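Local structure of SusD homolog (Bacteroides thetaiotaomicron VPI-5482, 3IV0) at residues P42-P54 with E422-V434. The protein is a SusD-family protein of the bacterial outer membrane, of unproven function, that probably binds sugars for uptake into the cell. Residues are numbered along the deposited sequence; the frame is centred on the assembly and turned at random.
Sequences PFLTYSGDMRCAP and ELIGEGHYYYDLV
Gly48 and Gly427 bring their CA atoms to 4.0 Å, so helix 43-50 packs directly against the loop that leads into helix 429-434. Having no side chain, Gly48 lets Gly427 O approach its CA to 3.5 Å, a CA-H...O contact, and Gly427 has the positive phi that glycine readily adopts. This closeness lets Gly48 O receive an almost straight bond (178°) from Tyr430 N in the first turn of the second helix. Asp49, whose CB points away from the loop, swings its carboxylate back beside its own backbone N (chi1 -63°). OD1 accepts from Gly427 N at 2.8 Å, on the syn side but well out of plane, and from a water that also takes the N-H of Gly425. On OD2, the anti lone pair is used by Thr45 OG1, which steadies the carboxylate.

Three consecutive tyrosines reach different targets. With CG anti to the backbone N (chi1 175°), Tyr430 lies flat along the extended Arg51: CD sits over one ring face, 3.7 Å from the ring centroid, and the guanidinium, nearly parallel to the ring, stacks over OH, whose polar partner is Trp459; Cys52 SG meets the ring edge. Tyr429 OH donates to Cys52 O at 2.6 Å from above the carbonyl plane, and its ring packs against Ala53 CB. Tyr431 OH meets Ser47 OG at 2.6 Å; Ser47 OG donates to Phe43 O.

This buried junction joins parts of the SusD-type helical fold 368 residues apart. Helix 117-142 covers Phe43 and Leu44, helix 202-219 packs on Tyr431 and Val434, Arg51 NH2 is hydrogen-bonded to Asn71 OD1, and Pro54 leads into strand 55-57.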
ATOM      1  N   PRO A  42     -10.835   2.939   7.157  1.00 10.33           N
ATOM      2  CA  PRO A  42     -10.569   2.476   5.790  1.00  9.96           C
ATOM      3  C   PRO A  42      -9.502   3.321   5.093  1.00 11.48           C
ATOM      4  O   PRO A  42      -9.668   3.756   3.956  1.00 11.27           O
ATOM      5  CB  PRO A  42     -11.929   2.626   5.141  1.00 10.57           C
ATOM      6  CG  PRO A  42     -12.497   3.836   5.784  1.00 10.67           C
ATOM      7  CD  PRO A  42     -12.031   3.788   7.207  1.00 11.54           C
ATOM      8  N   PHE A  43      -8.418   3.541   5.799  1.00 10.19           N
ATOM      9  CA  PHE A  43      -7.357   4.439   5.337  1.00 10.54           C
ATOM     10  C   PHE A  43      -6.749   4.010   4.031  1.00 11.62           C
ATOM     11  O   PHE A  43      -6.632   4.813   3.115  1.00 10.99           O
ATOM     12  CB  PHE A  43      -6.268   4.520   6.426  1.00 11.47           C
ATOM     13  CG  PHE A  43      -5.002   5.220   6.017  1.00  9.57           C
ATOM     14  CD1 PHE A  43      -4.012   4.531   5.315  1.00  9.97           C
ATOM     15  CD2 PHE A  43      -4.782   6.540   6.342  1.00 11.98           C
ATOM     16  CE1 PHE A  43      -2.838   5.172   4.952  1.00 11.74           C
ATOM     17  CE2 PHE A  43      -3.582   7.169   6.016  1.00 10.48           C
ATOM     18  CZ  PHE A  43      -2.634   6.488   5.289  1.00  9.70           C
ATOM     19  N   LEU A  44      -6.334   2.759   3.927  1.00  9.72           N
ATOM     20  CA  LEU A  44      -5.594   2.332   2.731  1.00  9.51           C
ATOM     21  C   LEU A  44      -6.453   2.388   1.493  1.00 10.20           C
ATOM     22  O   LEU A  44      -5.977   2.871   0.438  1.00 10.55           O
ATOM     23  CB  LEU A  44      -4.968   0.953   2.949  1.00 11.70           C
ATOM     24  CG  LEU A  44      -4.031   0.453   1.858  1.00 12.58           C
ATOM     25  CD1 LEU A  44      -2.993   1.499   1.452  1.00 14.33           C
ATOM     26  CD2 LEU A  44      -3.344  -0.783   2.412  1.00 15.99           C
ATOM     27  N   THR A  45      -7.694   1.943   1.539  1.00 10.18           N
ATOM     28  CA  THR A  45      -8.458   1.920   0.313  1.00  9.71           C
ATOM     29  C   THR A  45      -8.975   3.312  -0.052  1.00 11.34           C
ATOM     30  O   THR A  45      -8.992   3.669  -1.238  1.00 10.73           O
ATOM     31  CB  THR A  45      -9.560   0.829   0.342  1.00 10.86           C
ATOM     32  OG1 THR A  45     -10.047   0.621  -0.988  1.00 12.01           O
ATOM     33  CG2 THR A  45     -10.744   1.201   1.174  1.00 11.26           C
ATOM     34  N   TYR A  46      -9.365   4.133   0.921  1.00  9.02           N
ATOM     35  CA  TYR A  46      -9.813   5.484   0.589  1.00 10.04           C
ATOM     36  C   TYR A  46      -8.656   6.246  -0.025  1.00 10.68           C
ATOM     37  O   TYR A  46      -8.841   6.963  -1.022  1.00 11.16           O
ATOM     38  CB  TYR A  46     -10.323   6.253   1.808  1.00  9.74           C
ATOM     39  CG  TYR A  46     -11.730   6.000   2.261  1.00 11.30           C
ATOM     40  CD1 TYR A  46     -12.332   4.775   2.166  1.00 10.17           C
ATOM     41  CD2 TYR A  46     -12.436   7.043   2.842  1.00 12.51           C
ATOM     42  CE1 TYR A  46     -13.617   4.580   2.668  1.00 11.92           C
ATOM     43  CE2 TYR A  46     -13.693   6.886   3.298  1.00 12.48           C
ATOM     44  CZ  TYR A  46     -14.281   5.646   3.213  1.00 11.94           C
ATOM     45  OH  TYR A  46     -15.567   5.511   3.763  1.00 13.67           O
ATOM     46  N   SER A  47      -7.500   6.166   0.622  1.00  9.99           N
ATOM     47  CA  SER A  47      -6.360   6.984   0.233  1.00  9.98           C
ATOM     48  C   SER A  47      -5.589   6.493  -0.979  1.00 10.53           C
ATOM     49  O   SER A  47      -4.956   7.295  -1.691  1.00 11.05           O
ATOM     50  CB  SER A  47      -5.375   7.126   1.409  1.00 11.19           C
ATOM     51  OG  SER A  47      -4.683   5.908   1.674  1.00 10.92           O
ATOM     52  N   GLY A  48      -5.607   5.196  -1.222  1.00  9.23           N
ATOM     53  CA  GLY A  48      -4.817   4.584  -2.284  1.00  8.95           C
ATOM     54  C   GLY A  48      -5.601   4.086  -3.476  1.00 10.66           C
ATOM     55  O   GLY A  48      -5.088   4.144  -4.598  1.00 10.99           O
ATOM     56  N   ASP A  49      -6.802   3.561  -3.274  1.00 10.87           N
ATOM     57  CA  ASP A  49      -7.607   3.091  -4.415  1.00 10.17           C
ATOM     58  C   ASP A  49      -8.563   4.169  -4.941  1.00 11.59           C
ATOM     59  O   ASP A  49      -8.707   4.330  -6.147  1.00 11.91           O
ATOM     60  CB  ASP A  49      -8.424   1.891  -3.996  1.00 11.43           C
ATOM     61  CG  ASP A  49      -7.590   0.738  -3.605  1.00 11.59           C
ATOM     62  OD1 ASP A  49      -6.745   0.326  -4.419  1.00 12.83           O
ATOM     63  OD2 ASP A  49      -7.808   0.199  -2.491  1.00 13.41           O
HETATM   64  N   MSE A  50      -9.261   4.858  -4.060  1.00 10.49           N
HETATM   65  CA  MSE A  50     -10.451   5.634  -4.432  1.00 11.75           C
HETATM   66  C   MSE A  50     -10.147   7.074  -4.836  1.00 11.76           C
HETATM   67  O   MSE A  50     -10.844   7.660  -5.683  1.00 12.41           O
HETATM   68  CB  MSE A  50     -11.435   5.593  -3.262  1.00 11.71           C
HETATM   69  CG  MSE A  50     -11.998   4.179  -2.968  1.00 12.19           C
HETATM   70 SE   MSE A  50     -13.105   4.185  -1.437  0.75 11.25          SE
HETATM   71  CE  MSE A  50     -14.669   5.024  -2.175  1.00 13.54           C
ATOM     72  N   ARG A  51      -9.137   7.672  -4.246  1.00 11.48           N
ATOM     73  CA  ARG A  51      -8.865   9.078  -4.431  1.00 11.96           C
ATOM     74  C   ARG A  51      -8.402   9.344  -5.851  1.00 12.47           C
ATOM     75  O   ARG A  51      -7.487   8.692  -6.361  1.00 11.30           O
ATOM     76  CB  ARG A  51      -7.804   9.540  -3.454  1.00 11.44           C
ATOM     77  CG  ARG A  51      -7.666  11.030  -3.409  1.00 12.95           C
ATOM     78  CD  ARG A  51      -6.749  11.457  -2.287  1.00 11.81           C
ATOM     79  NE  ARG A  51      -6.573  12.905  -2.246  1.00  9.82           N
ATOM     80  CZ  ARG A  51      -5.806  13.526  -1.380  1.00 10.28           C
ATOM     81  NH1 ARG A  51      -5.106  12.835  -0.492  1.00 10.99           N
ATOM     82  NH2 ARG A  51      -5.678  14.821  -1.414  1.00 11.71           N
ATOM     83  N   CYS A  52      -9.061  10.297  -6.525  1.00 11.59           N
ATOM     84  CA  CYS A  52      -8.806  10.630  -7.935  1.00 11.54           C
ATOM     85  C   CYS A  52      -9.050   9.469  -8.885  1.00 11.73           C
ATOM     86  O   CYS A  52      -8.566   9.500 -10.011  1.00 12.89           O
ATOM     87  CB  CYS A  52      -7.404  11.221  -8.147  1.00 13.52           C
ATOM     88  SG  CYS A  52      -7.133  12.750  -7.226  1.00 14.04           S
ATOM     89  N   ALA A  53      -9.761   8.420  -8.440  1.00 11.09           N
ATOM     90  CA  ALA A  53     -10.131   7.314  -9.290  1.00 10.67           C
ATOM     91  C   ALA A  53     -11.440   7.646 -10.043  1.00 11.90           C
ATOM     92  O   ALA A  53     -12.304   8.342  -9.487  1.00 12.45           O
ATOM     93  CB  ALA A  53     -10.317   6.044  -8.451  1.00 12.87           C
ATOM     94  N   PRO A  54     -11.569   7.144 -11.269  1.00 12.86           N
ATOM     95  CA  PRO A  54     -12.784   7.374 -12.078  1.00 13.94           C
ATOM     96  C   PRO A  54     -13.909   6.424 -11.653  1.00 14.80           C
ATOM     97  O   PRO A  54     -14.305   5.508 -12.387  1.00 16.30           O
ATOM     98  CB  PRO A  54     -12.290   7.123 -13.487  1.00 16.24           C
ATOM     99  CG  PRO A  54     -11.266   6.091 -13.342  1.00 14.94           C
ATOM    100  CD  PRO A  54     -10.557   6.394 -12.022  1.00 14.86           C
ATOM    101  N   GLU A 422      -2.135  -4.333 -13.075  1.00 10.27           N
ATOM    102  CA  GLU A 422      -1.752  -5.417 -12.191  1.00  9.94           C
ATOM    103  C   GLU A 422      -2.199  -5.196 -10.749  1.00  9.70           C
ATOM    104  O   GLU A 422      -2.624  -6.141 -10.080  1.00 10.23           O
ATOM    105  CB  GLU A 422      -0.244  -5.600 -12.234  1.00 10.03           C
ATOM    106  CG  GLU A 422       0.280  -6.727 -11.396  1.00 11.93           C
ATOM    107  CD  GLU A 422      -0.187  -8.079 -11.849  1.00 12.50           C
ATOM    108  OE1 GLU A 422      -0.557  -8.265 -13.042  1.00 12.15           O
ATOM    109  OE2 GLU A 422      -0.193  -9.030 -11.039  1.00 12.46           O
ATOM    110  N   LEU A 423      -2.158  -3.944 -10.287  1.00  9.99           N
ATOM    111  CA  LEU A 423      -2.356  -3.652  -8.875  1.00  9.76           C
ATOM    112  C   LEU A 423      -3.671  -3.018  -8.524  1.00 11.34           C
ATOM    113  O   LEU A 423      -3.890  -2.611  -7.384  1.00 11.20           O
ATOM    114  CB  LEU A 423      -1.217  -2.798  -8.356  1.00 10.20           C
ATOM    115  CG  LEU A 423       0.186  -3.368  -8.537  1.00 10.93           C
ATOM    116  CD1 LEU A 423       1.278  -2.357  -8.125  1.00 14.14           C
ATOM    117  CD2 LEU A 423       0.415  -4.691  -7.770  1.00 12.96           C
ATOM    118  N   ILE A 424      -4.614  -3.039  -9.454  1.00  9.63           N
ATOM    119  CA  ILE A 424      -5.901  -2.445  -9.182  1.00 11.32           C
ATOM    120  C   ILE A 424      -6.510  -3.030  -7.922  1.00 11.75           C
ATOM    121  O   ILE A 424      -6.564  -4.233  -7.742  1.00 11.28           O
ATOM    122  CB  ILE A 424      -6.858  -2.586 -10.419  1.00 11.63           C
ATOM    123  CG1 ILE A 424      -8.131  -1.770 -10.139  1.00 13.06           C
ATOM    124  CG2 ILE A 424      -7.159  -4.061 -10.778  1.00 14.30           C
ATOM    125  CD1 ILE A 424      -9.009  -1.562 -11.401  1.00 15.05           C
ATOM    126  N   GLY A 425      -6.972  -2.147  -7.045  1.00 11.54           N
ATOM    127  CA  GLY A 425      -7.606  -2.571  -5.801  1.00 11.42           C
ATOM    128  C   GLY A 425      -6.659  -2.867  -4.652  1.00 12.01           C
ATOM    129  O   GLY A 425      -7.128  -3.263  -3.594  1.00 11.02           O
ATOM    130  N   GLU A 426      -5.343  -2.663  -4.836  1.00 10.58           N
ATOM    131  CA  GLU A 426      -4.353  -2.970  -3.807  1.00 11.12           C
ATOM    132  C   GLU A 426      -3.788  -1.722  -3.122  1.00 12.07           C
ATOM    133  O   GLU A 426      -2.838  -1.831  -2.347  1.00 12.58           O
ATOM    134  CB  GLU A 426      -3.228  -3.843  -4.377  1.00 12.59           C
ATOM    135  CG  GLU A 426      -3.752  -5.213  -4.853  1.00 14.63           C
ATOM    136  CD  GLU A 426      -2.721  -6.016  -5.582  1.00 13.21           C
ATOM    137  OE1 GLU A 426      -1.664  -6.337  -4.997  1.00 14.64           O
ATOM    138  OE2 GLU A 426      -2.943  -6.371  -6.756  1.00 12.22           O
ATOM    139  N   GLY A 427      -4.323  -0.554  -3.395  1.00 10.36           N
ATOM    140  CA  GLY A 427      -3.952   0.647  -2.659  1.00 10.01           C
ATOM    141  C   GLY A 427      -2.767   1.405  -3.201  1.00  9.83           C
ATOM    142  O   GLY A 427      -2.193   2.214  -2.462  1.00 10.59           O
ATOM    143  N   HIS A 428      -2.412   1.185  -4.455  1.00  9.60           N
ATOM    144  CA  HIS A 428      -1.295   1.841  -5.098  1.00  9.56           C
ATOM    145  C   HIS A 428      -1.669   2.952  -6.065  1.00 11.62           C
ATOM    146  O   HIS A 428      -0.845   3.796  -6.325  1.00 14.87           O
ATOM    147  CB  HIS A 428      -0.420   0.824  -5.822  1.00 10.55           C
ATOM    148  CG  HIS A 428       0.292  -0.103  -4.904  1.00  9.64           C
ATOM    149  ND1 HIS A 428       1.407   0.301  -4.196  1.00 11.16           N
ATOM    150  CD2 HIS A 428       0.009  -1.366  -4.517  1.00 12.57           C
ATOM    151  CE1 HIS A 428       1.801  -0.715  -3.435  1.00 12.87           C
ATOM    152  NE2 HIS A 428       0.984  -1.733  -3.619  1.00 12.90           N
ATOM    153  N   TYR A 429      -2.853   2.921  -6.649  1.00 10.93           N
ATOM    154  CA  TYR A 429      -3.230   3.813  -7.718  1.00 10.07           C
ATOM    155  C   TYR A 429      -2.921   5.267  -7.434  1.00  9.65           C
ATOM    156  O   TYR A 429      -2.172   5.924  -8.175  1.00  9.72           O
ATOM    157  CB  TYR A 429      -4.715   3.624  -8.009  1.00 10.43           C
ATOM    158  CG  TYR A 429      -5.302   4.697  -8.897  1.00 11.97           C
ATOM    159  CD1 TYR A 429      -5.042   4.722 -10.267  1.00 14.54           C
ATOM    160  CD2 TYR A 429      -6.145   5.653  -8.359  1.00 12.18           C
ATOM    161  CE1 TYR A 429      -5.614   5.749 -11.074  1.00 12.97           C
ATOM    162  CE2 TYR A 429      -6.695   6.674  -9.136  1.00 15.19           C
ATOM    163  CZ  TYR A 429      -6.465   6.684 -10.478  1.00 12.79           C
ATOM    164  OH  TYR A 429      -7.057   7.735 -11.196  1.00 14.75           O
ATOM    165  N   TYR A 430      -3.509   5.796  -6.363  1.00  9.11           N
ATOM    166  CA  TYR A 430      -3.373   7.210  -6.117  1.00  9.67           C
ATOM    167  C   TYR A 430      -1.931   7.578  -5.807  1.00  9.63           C
ATOM    168  O   TYR A 430      -1.420   8.602  -6.247  1.00  9.94           O
ATOM    169  CB  TYR A 430      -4.309   7.668  -4.991  1.00  9.44           C
ATOM    170  CG  TYR A 430      -4.099   9.100  -4.643  1.00  9.74           C
ATOM    171  CD1 TYR A 430      -4.599  10.120  -5.435  1.00 11.23           C
ATOM    172  CD2 TYR A 430      -3.367   9.447  -3.547  1.00  9.97           C
ATOM    173  CE1 TYR A 430      -4.389  11.446  -5.097  1.00 11.94           C
ATOM    174  CE2 TYR A 430      -3.151  10.740  -3.200  1.00 10.15           C
ATOM    175  CZ  TYR A 430      -3.654  11.760  -3.982  1.00  9.83           C
ATOM    176  OH  TYR A 430      -3.462  13.087  -3.668  1.00 10.22           O
ATOM    177  N   TYR A 431      -1.299   6.732  -5.007  1.00  9.28           N
ATOM    178  CA  TYR A 431       0.043   7.007  -4.554  1.00  8.56           C
ATOM    179  C   TYR A 431       1.037   6.935  -5.721  1.00  9.17           C
ATOM    180  O   TYR A 431       1.954   7.766  -5.804  1.00  9.47           O
ATOM    181  CB  TYR A 431       0.370   6.020  -3.446  1.00  9.31           C
ATOM    182  CG  TYR A 431      -0.407   6.266  -2.178  1.00  9.03           C
ATOM    183  CD1 TYR A 431      -0.365   7.500  -1.540  1.00  9.28           C
ATOM    184  CD2 TYR A 431      -1.116   5.252  -1.570  1.00  9.69           C
ATOM    185  CE1 TYR A 431      -1.062   7.726  -0.356  1.00  9.01           C
ATOM    186  CE2 TYR A 431      -1.802   5.460  -0.365  1.00  9.40           C
ATOM    187  CZ  TYR A 431      -1.722   6.680   0.243  1.00  9.78           C
ATOM    188  OH  TYR A 431      -2.336   6.907   1.481  1.00 11.16           O
ATOM    189  N   ASP A 432       0.813   6.022  -6.663  1.00  9.38           N
ATOM    190  CA  ASP A 432       1.634   5.981  -7.890  1.00  9.44           C
ATOM    191  C   ASP A 432       1.451   7.269  -8.682  1.00 10.32           C
ATOM    192  O   ASP A 432       2.407   7.810  -9.237  1.00 10.27           O
ATOM    193  CB  ASP A 432       1.241   4.782  -8.738  1.00 10.91           C
ATOM    194  CG  ASP A 432       1.832   3.478  -8.245  1.00 13.91           C
ATOM    195  OD1 ASP A 432       2.714   3.471  -7.356  1.00 13.63           O
ATOM    196  OD2 ASP A 432       1.510   2.451  -8.889  1.00 19.60           O
ATOM    197  N   LEU A 433       0.213   7.745  -8.772  1.00  9.59           N
ATOM    198  CA  LEU A 433       0.002   8.991  -9.468  1.00  8.95           C
ATOM    199  C   LEU A 433       0.737  10.132  -8.824  1.00  9.75           C
ATOM    200  O   LEU A 433       1.267  11.025  -9.524  1.00  9.53           O
ATOM    201  CB  LEU A 433      -1.486   9.315  -9.554  1.00 10.75           C
ATOM    202  CG  LEU A 433      -2.344   8.447 -10.463  1.00 11.15           C
ATOM    203  CD1 LEU A 433      -3.797   8.877 -10.285  1.00 13.48           C
ATOM    204  CD2 LEU A 433      -1.951   8.614 -11.918  1.00 13.28           C
ATOM    205  N   VAL A 434       0.742  10.201  -7.494  1.00  9.81           N
ATOM    206  CA  VAL A 434       1.421  11.306  -6.839  1.00 10.04           C
ATOM    207  C   VAL A 434       2.944  11.250  -7.048  1.00 10.21           C
ATOM    208  O   VAL A 434       3.556  12.253  -7.418  1.00 10.50           O
ATOM    209  CB  VAL A 434       1.079  11.355  -5.331  1.00  9.67           C
ATOM    210  CG1 VAL A 434       1.975  12.333  -4.562  1.00 10.42           C
ATOM    211  CG2 VAL A 434      -0.418  11.691  -5.128  1.00 12.00           C
TER
HETATM  212  O   HOH W   1      -6.546   0.656  -7.037  1.00 13.85           O
HETATM  213  O   HOH W   2      -6.707  -1.808  -1.200  1.00 18.26           O